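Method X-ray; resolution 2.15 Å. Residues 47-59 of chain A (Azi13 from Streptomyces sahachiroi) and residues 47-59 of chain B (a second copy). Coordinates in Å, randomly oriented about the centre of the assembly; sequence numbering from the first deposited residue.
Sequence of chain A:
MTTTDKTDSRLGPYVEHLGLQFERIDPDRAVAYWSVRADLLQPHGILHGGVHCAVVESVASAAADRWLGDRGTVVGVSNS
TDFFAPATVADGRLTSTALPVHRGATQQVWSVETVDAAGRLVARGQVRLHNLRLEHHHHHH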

# COMPACT_ATOMS: atom_id res chain seq x y z
N LEU A 47 -0.93 -21.68 1.82
CA LEU A 47 0.24 -21.02 1.28
C LEU A 47 0.68 -19.87 2.19
O LEU A 47 -0.12 -19.02 2.57
N HIS A 48 1.97 -19.88 2.55
CA HIS A 48 2.59 -18.73 3.19
C HIS A 48 2.34 -17.48 2.35
O HIS A 48 2.45 -17.51 1.12
N GLY A 49 1.96 -16.39 3.02
CA GLY A 49 1.63 -15.17 2.30
C GLY A 49 2.82 -14.58 1.56
O GLY A 49 2.66 -14.00 0.49
N GLY A 50 4.03 -14.70 2.13
CA GLY A 50 5.21 -14.21 1.45
C GLY A 50 5.41 -14.84 0.08
O GLY A 50 5.95 -14.20 -0.82
N VAL A 51 4.95 -16.08 -0.11
CA VAL A 51 5.08 -16.70 -1.43
C VAL A 51 4.27 -15.91 -2.45
O VAL A 51 4.74 -15.66 -3.57
N HIS A 52 3.05 -15.50 -2.10
CA HIS A 52 2.25 -14.66 -2.99
C HIS A 52 3.00 -13.38 -3.35
O HIS A 52 3.04 -12.98 -4.52
N CYS A 53 3.59 -12.71 -2.36
CA CYS A 53 4.34 -11.48 -2.63
C CYS A 53 5.53 -11.74 -3.53
O CYS A 53 5.81 -10.96 -4.44
N ALA A 54 6.26 -12.83 -3.26
CA ALA A 54 7.44 -13.15 -4.05
C ALA A 54 7.09 -13.44 -5.50
O ALA A 54 7.83 -13.07 -6.42
N VAL A 55 5.98 -14.15 -5.73
CA VAL A 55 5.54 -14.43 -7.10
C VAL A 55 5.11 -13.14 -7.80
O VAL A 55 5.37 -12.95 -9.00
N VAL A 56 4.40 -12.28 -7.09
CA VAL A 56 4.03 -10.98 -7.66
C VAL A 56 5.29 -10.20 -8.03
O VAL A 56 5.41 -9.65 -9.13
N GLU A 57 6.26 -10.15 -7.11
CA GLU A 57 7.52 -9.47 -7.41
C GLU A 57 8.18 -10.08 -8.65
O GLU A 57 8.54 -9.35 -9.59
N SER A 58 8.29 -11.41 -8.70
CA SER A 58 8.95 -12.09 -9.82
C SER A 58 8.26 -11.79 -11.15
O SER A 58 8.92 -11.50 -12.15
N VAL A 59 6.93 -11.93 -11.20
CA VAL A 59 6.26 -11.82 -12.49
C VAL A 59 6.28 -10.38 -12.99
O VAL A 59 6.50 -10.11 -14.18
N LEU B 47 19.44 -9.36 -3.01
CA LEU B 47 18.31 -10.10 -2.47
C LEU B 47 17.06 -9.90 -3.32
O LEU B 47 16.68 -8.76 -3.63
N HIS B 48 16.44 -11.01 -3.73
CA HIS B 48 15.11 -10.98 -4.33
C HIS B 48 14.16 -10.21 -3.41
O HIS B 48 14.18 -10.39 -2.19
N GLY B 49 13.36 -9.32 -4.00
CA GLY B 49 12.48 -8.50 -3.20
C GLY B 49 11.41 -9.30 -2.48
O GLY B 49 11.02 -8.94 -1.37
N GLY B 50 10.93 -10.39 -3.09
CA GLY B 50 9.96 -11.24 -2.42
C GLY B 50 10.46 -11.78 -1.10
O GLY B 50 9.67 -12.00 -0.18
N VAL B 51 11.78 -11.98 -0.97
CA VAL B 51 12.30 -12.46 0.31
C VAL B 51 12.03 -11.43 1.41
O VAL B 51 11.63 -11.79 2.52
N HIS B 52 12.24 -10.14 1.11
CA HIS B 52 11.91 -9.10 2.08
C HIS B 52 10.44 -9.17 2.49
O HIS B 52 10.12 -9.08 3.68
N CYS B 53 9.54 -9.31 1.51
CA CYS B 53 8.11 -9.40 1.83
C CYS B 53 7.81 -10.62 2.67
O CYS B 53 7.01 -10.55 3.62
N ALA B 54 8.40 -11.77 2.32
CA ALA B 54 8.15 -13.01 3.05
C ALA B 54 8.62 -12.91 4.49
O ALA B 54 7.97 -13.44 5.40
N VAL B 55 9.78 -12.28 4.72
CA VAL B 55 10.28 -12.10 6.09
C VAL B 55 9.38 -11.16 6.87
O VAL B 55 9.12 -11.37 8.07
N VAL B 56 8.93 -10.08 6.24
CA VAL B 56 7.99 -9.18 6.89
C VAL B 56 6.71 -9.93 7.26
O VAL B 56 6.21 -9.84 8.39
N GLU B 57 6.17 -10.71 6.32
CA GLU B 57 4.99 -11.51 6.61
C GLU B 57 5.25 -12.45 7.79
O GLU B 57 4.47 -12.48 8.75
N SER B 58 6.38 -13.18 7.76
CA SER B 58 6.69 -14.15 8.81
C SER B 58 6.80 -13.48 10.18
O SER B 58 6.26 -13.98 11.18
N VAL B 59 7.56 -12.38 10.27
CA VAL B 59 7.83 -11.81 11.59
C VAL B 59 6.56 -11.17 12.16
O VAL B 59 6.26 -11.30 13.36

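The two helices meet backbone to backbone: Gly A50 CA lies 3.6 Å from Ala B54 CA, and the exact two-fold axis repeats the contact between Ala A54 and Gly B50. The helix axes approach to 7.8 Å and run nearly antiparallel, at 161°. Glycine permits this closeness, since an ideal CB on Gly A50 would fall 2.4 Å from Ala B54 CA, a clash. At the centre, Cys A53 and Cys B53 point toward each other with chi1 m; their CB atoms are 3.4 Å apart, an apolar contact.

His A48, chi1 t, leaves its backbone sideways, but its ring reaches across and uses both nitrogens. His A48 ND1 accepts from Gly A50 N at 2.9 Å, capping its own helix, which leaves His A48 NE2 to donate to Ser B58 OG at 2.9 Å. Ser B58, chi1 m, in turn donates from OG to Ala B54 O at 2.8 Å, so the direction of each bond in the relay is fixed. Both Ser B58 OG and Ala B54 O sit at the ring edge, near its plane.

Glu B57 points toward chain A with chi1 t and chi2 p, and its CG packs 3.9 Å from Gly A50 N; its OE1 is hydrogen-bonded elsewhere in the structure. Val A51 and Val A55 point away and contribute no contact.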

# COMPACT_ATOMS: atom_id res chain seq x y z
CB LEU A 47 -0.06 -20.49 -0.12
CG LEU A 47 1.15 -19.96 -0.89
CD1 LEU A 47 2.21 -21.04 -1.07
CD2 LEU A 47 0.70 -19.40 -2.22
CB HIS A 48 4.10 -18.99 3.34
CG HIS A 48 4.80 -18.06 4.27
ND1 HIS A 48 5.05 -16.73 3.96
CD2 HIS A 48 5.35 -18.27 5.49
CE1 HIS A 48 5.71 -16.17 4.95
NE2 HIS A 48 5.90 -17.08 5.89
CB VAL A 51 4.66 -18.18 -1.38
CG1 VAL A 51 4.82 -18.78 -2.78
CG2 VAL A 51 5.51 -18.93 -0.37
CB HIS A 52 0.90 -14.31 -2.35
CG HIS A 52 -0.13 -15.37 -2.54
ND1 HIS A 52 -0.38 -15.95 -3.76
CD2 HIS A 52 -0.99 -15.95 -1.66
CE1 HIS A 52 -1.34 -16.85 -3.62
NE2 HIS A 52 -1.73 -16.87 -2.36
CB CYS A 53 4.84 -10.87 -1.33
SG CYS A 53 3.53 -10.55 -0.07
CB ALA A 54 8.17 -14.35 -3.42
CB VAL A 55 4.38 -15.44 -7.09
CG1 VAL A 55 3.66 -15.45 -8.45
CG2 VAL A 55 4.90 -16.81 -6.72
CB VAL A 56 3.14 -10.23 -6.66
CG1 VAL A 56 3.04 -8.77 -7.01
CG2 VAL A 56 1.73 -10.85 -6.62
CB GLU A 57 8.45 -9.54 -6.19
CG GLU A 57 9.67 -8.60 -6.32
CD GLU A 57 9.28 -7.13 -6.15
OE1 GLU A 57 8.28 -6.85 -5.44
OE2 GLU A 57 9.96 -6.25 -6.71
CB SER A 58 8.98 -13.60 -9.60
OG SER A 58 9.60 -13.99 -8.39
CB VAL A 59 4.83 -12.39 -12.43
CG1 VAL A 59 4.19 -12.30 -13.79
CG2 VAL A 59 4.84 -13.86 -11.97
CB LEU B 47 18.04 -9.67 -1.04
CG LEU B 47 17.02 -10.52 -0.27
CD1 LEU B 47 17.47 -11.98 -0.19
CD2 LEU B 47 16.79 -9.93 1.10
CB HIS B 48 14.62 -12.41 -4.54
CG HIS B 48 13.44 -12.54 -5.44
ND1 HIS B 48 12.17 -12.15 -5.06
CD2 HIS B 48 13.32 -13.05 -6.68
CE1 HIS B 48 11.32 -12.40 -6.04
NE2 HIS B 48 12.00 -12.95 -7.04
CB VAL B 51 13.80 -12.79 0.20
CG1 VAL B 51 14.30 -13.30 1.55
CG2 VAL B 51 14.03 -13.83 -0.89
CB HIS B 52 12.23 -7.71 1.51
CG HIS B 52 13.65 -7.31 1.67
ND1 HIS B 52 14.33 -7.44 2.86
CD2 HIS B 52 14.54 -6.78 0.79
CE1 HIS B 52 15.57 -7.02 2.71
NE2 HIS B 52 15.72 -6.61 1.46
CB CYS B 53 7.29 -9.48 0.55
SG CYS B 53 7.60 -8.11 -0.64
CB ALA B 54 8.84 -14.17 2.33
CB VAL B 55 11.72 -11.57 6.05
CG1 VAL B 55 12.12 -11.02 7.43
CG2 VAL B 55 12.66 -12.65 5.59
CB VAL B 56 7.72 -7.98 5.96
CG1 VAL B 56 6.49 -7.22 6.40
CG2 VAL B 56 8.93 -7.03 5.93
CB GLU B 57 4.57 -12.29 5.35
CG GLU B 57 3.16 -12.93 5.50
CD GLU B 57 2.05 -11.88 5.42
OE1 GLU B 57 2.26 -10.83 4.77
OE2 GLU B 57 0.97 -12.09 6.01
CB SER B 58 8.00 -14.88 8.51
OG SER B 58 8.00 -15.54 7.26
CB VAL B 59 9.01 -10.82 11.54
CG1 VAL B 59 9.28 -10.28 12.93
CG2 VAL B 59 10.28 -11.50 11.00